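Local structure of periplasmic binding protein/LacI transcriptional regulator (Burkholderia graminis C4D1M, 5HQJ) at residues L205-Q219 with E233-D247. The protein binds D-arabinose in its pyranose form and probably serves as the sugar-binding component of an ABC transporter. Sequence-based numbering, arbitrary orientation.
Sequences LRAHPNLKGIFGVSQ and EFGAMKGKLEVLAFD. With 64K (alpha-D-arabinopyranose), chain B.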
# COMPACT_ATOMS: atom_id res chain seq x y z
N LEU A 205 16.18 -12.36 12.89
CA LEU A 205 17.51 -11.94 13.26
C LEU A 205 18.21 -13.04 14.06
O LEU A 205 19.41 -13.18 13.95
CB LEU A 205 17.45 -10.64 14.07
CG LEU A 205 16.83 -9.43 13.36
CD1 LEU A 205 16.87 -8.21 14.30
CD2 LEU A 205 17.49 -9.14 12.07
N ARG A 206 17.44 -13.80 14.84
CA ARG A 206 18.04 -14.89 15.60
C ARG A 206 18.49 -16.02 14.71
O ARG A 206 19.56 -16.60 14.90
CB ARG A 206 17.05 -15.41 16.64
CG ARG A 206 16.76 -14.43 17.77
CD ARG A 206 15.79 -14.99 18.79
NE ARG A 206 15.42 -13.98 19.79
CZ ARG A 206 14.18 -13.59 20.08
NH1 ARG A 206 13.12 -14.13 19.48
NH2 ARG A 206 13.99 -12.67 21.00
N ALA A 207 17.67 -16.34 13.70
CA ALA A 207 18.00 -17.43 12.77
C ALA A 207 19.16 -17.09 11.82
O ALA A 207 19.90 -17.98 11.41
CB ALA A 207 16.80 -17.80 11.99
N HIS A 208 19.30 -15.82 11.48
CA HIS A 208 20.34 -15.39 10.54
C HIS A 208 21.28 -14.34 11.06
O HIS A 208 21.14 -13.18 10.72
CB HIS A 208 19.64 -14.86 9.26
CG HIS A 208 18.61 -15.79 8.75
ND1 HIS A 208 18.94 -16.94 8.07
CD2 HIS A 208 17.26 -15.80 8.86
CE1 HIS A 208 17.83 -17.61 7.77
NE2 HIS A 208 16.80 -16.92 8.23
N PRO A 209 22.30 -14.74 11.86
CA PRO A 209 23.20 -13.71 12.40
C PRO A 209 24.05 -13.00 11.34
O PRO A 209 24.54 -11.89 11.62
CB PRO A 209 24.09 -14.50 13.37
CG PRO A 209 24.07 -15.89 12.84
CD PRO A 209 22.68 -16.09 12.30
N ASN A 210 24.18 -13.58 10.16
CA ASN A 210 24.87 -12.93 9.05
C ASN A 210 23.92 -12.31 8.01
O ASN A 210 24.31 -12.01 6.89
CB ASN A 210 25.81 -13.93 8.38
CG ASN A 210 27.09 -13.30 7.86
OD1 ASN A 210 27.51 -12.24 8.32
ND2 ASN A 210 27.72 -13.96 6.91
N LEU A 211 22.66 -12.14 8.38
CA LEU A 211 21.71 -11.36 7.57
C LEU A 211 22.34 -10.00 7.23
O LEU A 211 22.99 -9.39 8.06
CB LEU A 211 20.39 -11.18 8.34
CG LEU A 211 19.19 -10.76 7.49
CD1 LEU A 211 18.74 -11.83 6.57
CD2 LEU A 211 18.04 -10.36 8.44
N LYS A 212 22.17 -9.54 6.01
CA LYS A 212 22.75 -8.29 5.55
C LYS A 212 21.71 -7.28 5.19
O LYS A 212 21.99 -6.09 5.15
CB LYS A 212 23.66 -8.52 4.34
CG LYS A 212 24.88 -9.38 4.68
CD LYS A 212 25.81 -8.72 5.68
CE LYS A 212 26.87 -9.69 6.17
NZ LYS A 212 26.77 -9.91 7.64
N GLY A 213 20.50 -7.73 4.84
CA GLY A 213 19.44 -6.81 4.51
C GLY A 213 18.03 -7.28 4.83
O GLY A 213 17.74 -8.47 4.83
N ILE A 214 17.13 -6.32 5.04
CA ILE A 214 15.70 -6.58 5.18
C ILE A 214 14.89 -5.62 4.31
O ILE A 214 15.10 -4.41 4.32
CB ILE A 214 15.20 -6.44 6.63
CG1 ILE A 214 15.98 -7.35 7.55
CG2 ILE A 214 13.67 -6.70 6.71
CD1 ILE A 214 15.63 -7.18 9.07
N PHE A 215 13.90 -6.16 3.64
CA PHE A 215 12.87 -5.38 2.93
C PHE A 215 11.55 -5.44 3.69
O PHE A 215 11.06 -6.56 3.96
CB PHE A 215 12.55 -5.94 1.56
CG PHE A 215 13.70 -6.05 0.60
CD1 PHE A 215 14.54 -7.17 0.61
CD2 PHE A 215 13.89 -5.11 -0.42
CE1 PHE A 215 15.58 -7.30 -0.32
CE2 PHE A 215 14.92 -5.25 -1.32
CZ PHE A 215 15.74 -6.35 -1.29
N GLY A 216 10.95 -4.29 3.97
CA GLY A 216 9.60 -4.25 4.49
C GLY A 216 8.72 -3.73 3.38
O GLY A 216 8.88 -2.58 2.96
N VAL A 217 7.85 -4.57 2.81
CA VAL A 217 7.06 -4.18 1.66
C VAL A 217 5.66 -3.67 2.05
O VAL A 217 4.86 -3.30 1.17
CB VAL A 217 6.91 -5.32 0.62
CG1 VAL A 217 8.29 -5.64 0.02
CG2 VAL A 217 6.16 -6.58 1.19
N SER A 218 5.33 -3.70 3.35
CA SER A 218 4.07 -3.16 3.86
C SER A 218 4.37 -2.13 4.98
O SER A 218 5.48 -2.02 5.43
CB SER A 218 3.17 -4.27 4.36
OG SER A 218 3.67 -4.81 5.55
N GLN A 219 3.37 -1.37 5.40
CA GLN A 219 3.70 -0.20 6.22
C GLN A 219 4.26 -0.59 7.59
O GLN A 219 5.00 0.19 8.16
CB GLN A 219 2.49 0.75 6.39
CG GLN A 219 1.15 0.12 6.69
CD GLN A 219 1.17 -0.70 7.94
OE1 GLN A 219 1.24 -1.92 7.89
NE2 GLN A 219 1.12 -0.03 9.08
N GLU A 233 18.69 -6.64 23.32
CA GLU A 233 19.05 -7.90 22.67
C GLU A 233 19.62 -7.72 21.29
O GLU A 233 20.53 -8.45 20.91
CB GLU A 233 17.86 -8.87 22.55
CG GLU A 233 18.25 -10.14 21.74
CD GLU A 233 17.22 -11.28 21.76
OE1 GLU A 233 16.13 -11.13 22.33
OE2 GLU A 233 17.54 -12.35 21.18
N PHE A 234 19.10 -6.78 20.49
CA PHE A 234 19.52 -6.67 19.10
C PHE A 234 20.24 -5.37 18.73
O PHE A 234 20.56 -5.15 17.56
CB PHE A 234 18.32 -6.83 18.16
CG PHE A 234 17.61 -8.16 18.29
CD1 PHE A 234 18.12 -9.30 17.67
CD2 PHE A 234 16.42 -8.28 19.00
CE1 PHE A 234 17.45 -10.54 17.79
CE2 PHE A 234 15.76 -9.50 19.12
CZ PHE A 234 16.29 -10.63 18.51
N GLY A 235 20.48 -4.52 19.73
CA GLY A 235 21.10 -3.21 19.51
C GLY A 235 22.36 -3.23 18.67
O GLY A 235 22.65 -2.30 17.90
N ALA A 236 23.13 -4.30 18.80
CA ALA A 236 24.42 -4.38 18.10
C ALA A 236 24.27 -4.59 16.60
O ALA A 236 25.23 -4.48 15.84
CB ALA A 236 25.24 -5.49 18.71
N MSE A 237 23.04 -4.88 16.17
CA MSE A 237 22.71 -5.04 14.77
C MSE A 237 22.54 -3.68 14.09
O MSE A 237 22.49 -3.58 12.88
CB MSE A 237 21.44 -5.86 14.65
CG MSE A 237 21.51 -7.19 15.38
SE MSE A 237 21.05 -8.64 14.21
CE MSE A 237 22.32 -8.22 12.80
N LYS A 238 22.43 -2.62 14.91
CA LYS A 238 22.27 -1.28 14.37
C LYS A 238 23.47 -0.94 13.49
O LYS A 238 24.60 -1.03 13.96
CB LYS A 238 22.13 -0.27 15.51
CG LYS A 238 21.74 1.14 15.05
CD LYS A 238 22.00 2.20 16.13
CE LYS A 238 21.32 3.53 15.83
NZ LYS A 238 21.54 3.99 14.44
N GLY A 239 23.23 -0.54 12.25
CA GLY A 239 24.30 -0.21 11.31
C GLY A 239 24.84 -1.40 10.51
O GLY A 239 25.62 -1.24 9.58
N LYS A 240 24.45 -2.59 10.91
CA LYS A 240 24.94 -3.80 10.27
C LYS A 240 24.07 -4.21 9.10
O LYS A 240 24.51 -4.83 8.10
CB LYS A 240 25.02 -4.92 11.32
CG LYS A 240 25.15 -6.33 10.80
CD LYS A 240 25.62 -7.30 11.90
CE LYS A 240 25.67 -8.75 11.41
NZ LYS A 240 24.71 -9.03 10.30
N LEU A 241 22.81 -3.86 9.22
CA LEU A 241 21.82 -4.26 8.22
C LEU A 241 21.46 -3.11 7.33
O LEU A 241 21.37 -1.96 7.78
CB LEU A 241 20.56 -4.74 8.90
CG LEU A 241 20.53 -6.07 9.60
CD1 LEU A 241 19.14 -6.18 10.19
CD2 LEU A 241 20.84 -7.21 8.65
N GLU A 242 21.19 -3.43 6.08
CA GLU A 242 20.55 -2.49 5.21
C GLU A 242 19.05 -2.75 5.19
O GLU A 242 18.60 -3.82 4.73
CB GLU A 242 21.15 -2.63 3.81
CG GLU A 242 20.93 -1.48 2.90
CD GLU A 242 21.78 -0.26 3.24
OE1 GLU A 242 22.87 -0.39 3.85
OE2 GLU A 242 21.35 0.84 2.88
N VAL A 243 18.29 -1.77 5.65
CA VAL A 243 16.85 -1.89 5.80
C VAL A 243 16.13 -0.92 4.88
O VAL A 243 16.31 0.29 4.93
CB VAL A 243 16.41 -1.64 7.27
CG1 VAL A 243 14.87 -1.73 7.40
CG2 VAL A 243 17.13 -2.59 8.22
N LEU A 244 15.30 -1.47 4.02
CA LEU A 244 14.46 -0.70 3.10
C LEU A 244 13.00 -0.97 3.45
O LEU A 244 12.60 -2.12 3.61
CB LEU A 244 14.74 -1.07 1.65
CG LEU A 244 16.18 -0.91 1.16
CD1 LEU A 244 16.34 -1.30 -0.33
CD2 LEU A 244 16.63 0.56 1.33
N ALA A 245 12.21 0.08 3.58
CA ALA A 245 10.87 -0.07 4.07
C ALA A 245 9.92 0.69 3.17
O ALA A 245 10.36 1.43 2.33
CB ALA A 245 10.76 0.44 5.51
N PHE A 246 8.63 0.46 3.37
CA PHE A 246 7.56 1.09 2.62
C PHE A 246 6.78 2.08 3.47
O PHE A 246 6.55 1.88 4.68
CB PHE A 246 6.61 0.02 2.06
CG PHE A 246 6.48 0.03 0.56
CD1 PHE A 246 5.44 0.70 -0.04
CD2 PHE A 246 7.39 -0.62 -0.25
CE1 PHE A 246 5.34 0.72 -1.42
CE2 PHE A 246 7.27 -0.61 -1.63
CZ PHE A 246 6.25 0.06 -2.21
N ASP A 247 6.40 3.18 2.82
CA ASP A 247 5.50 4.22 3.34
C ASP A 247 6.23 5.13 4.32
O ASP A 247 7.42 4.94 4.58
CB ASP A 247 4.25 3.59 3.93
CG ASP A 247 3.50 2.72 2.92
OD1 ASP A 247 3.43 3.08 1.70
OD2 ASP A 247 2.98 1.65 3.31
O2 64K B . -0.00 0.20 -0.32
C2 64K B . -0.11 -0.53 0.95
C3 64K B . 0.71 0.21 1.96
O3 64K B . 2.07 -0.03 1.71
C4 64K B . 0.44 -0.27 3.38
O4 64K B . 0.93 -1.61 3.59
C5 64K B . -1.00 -0.29 3.64
O5 64K B . -1.63 -1.22 2.73
C1 64K B . -1.55 -0.60 1.38
O1 64K B . -2.23 -1.39 0.49
O HOH W 1 24.54 -4.92 5.48
O HOH W 2 7.53 -0.43 5.94
O HOH W 3 5.76 3.06 7.03
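The carbonyl oxygen of Lys212 takes two hydrogen bonds, one from Glu242 N at 2.9 Å and one from a water that also bridges to Lys240 O. Three further backbone bonds follow, Ile214 N to Glu242 O, Leu244 N to Ile214 O and Gly216 N to Leu244 O (2.7 Å), zipping strands 211-216 and 242-246 together in parallel. Before the strands, Arg206 grips Glu233 side-on: NE reaches OE2 and NH2 reaches OE1, each at 3.0 Å, both nearly straight and on the syn side of a carboxylate turned 35° from the guanidinium. Phe234 CZ lies over one face of that guanidinium, while CB of Leu205 packs 3.7 Å from Phe234 CE1. Leu241, CG beside its backbone N (chi1 -73°), brings CD1 against both Leu205 CD2 and Ile214 CD1. Past the strands, Asp247 OD2 accepts a very short 2.5 Å bond from O3 of the arabinose, and Gln219 N donates to O4, so both C-terminal ends contribute to the sugar site. This is a right-handed beta-alpha-beta crossover through helix 221-229, against which Leu205, Phe234 and Val243 pack; Phe215 and Leu244 face helix 132-146, and strands 150-156 and 263-266 flank the pair.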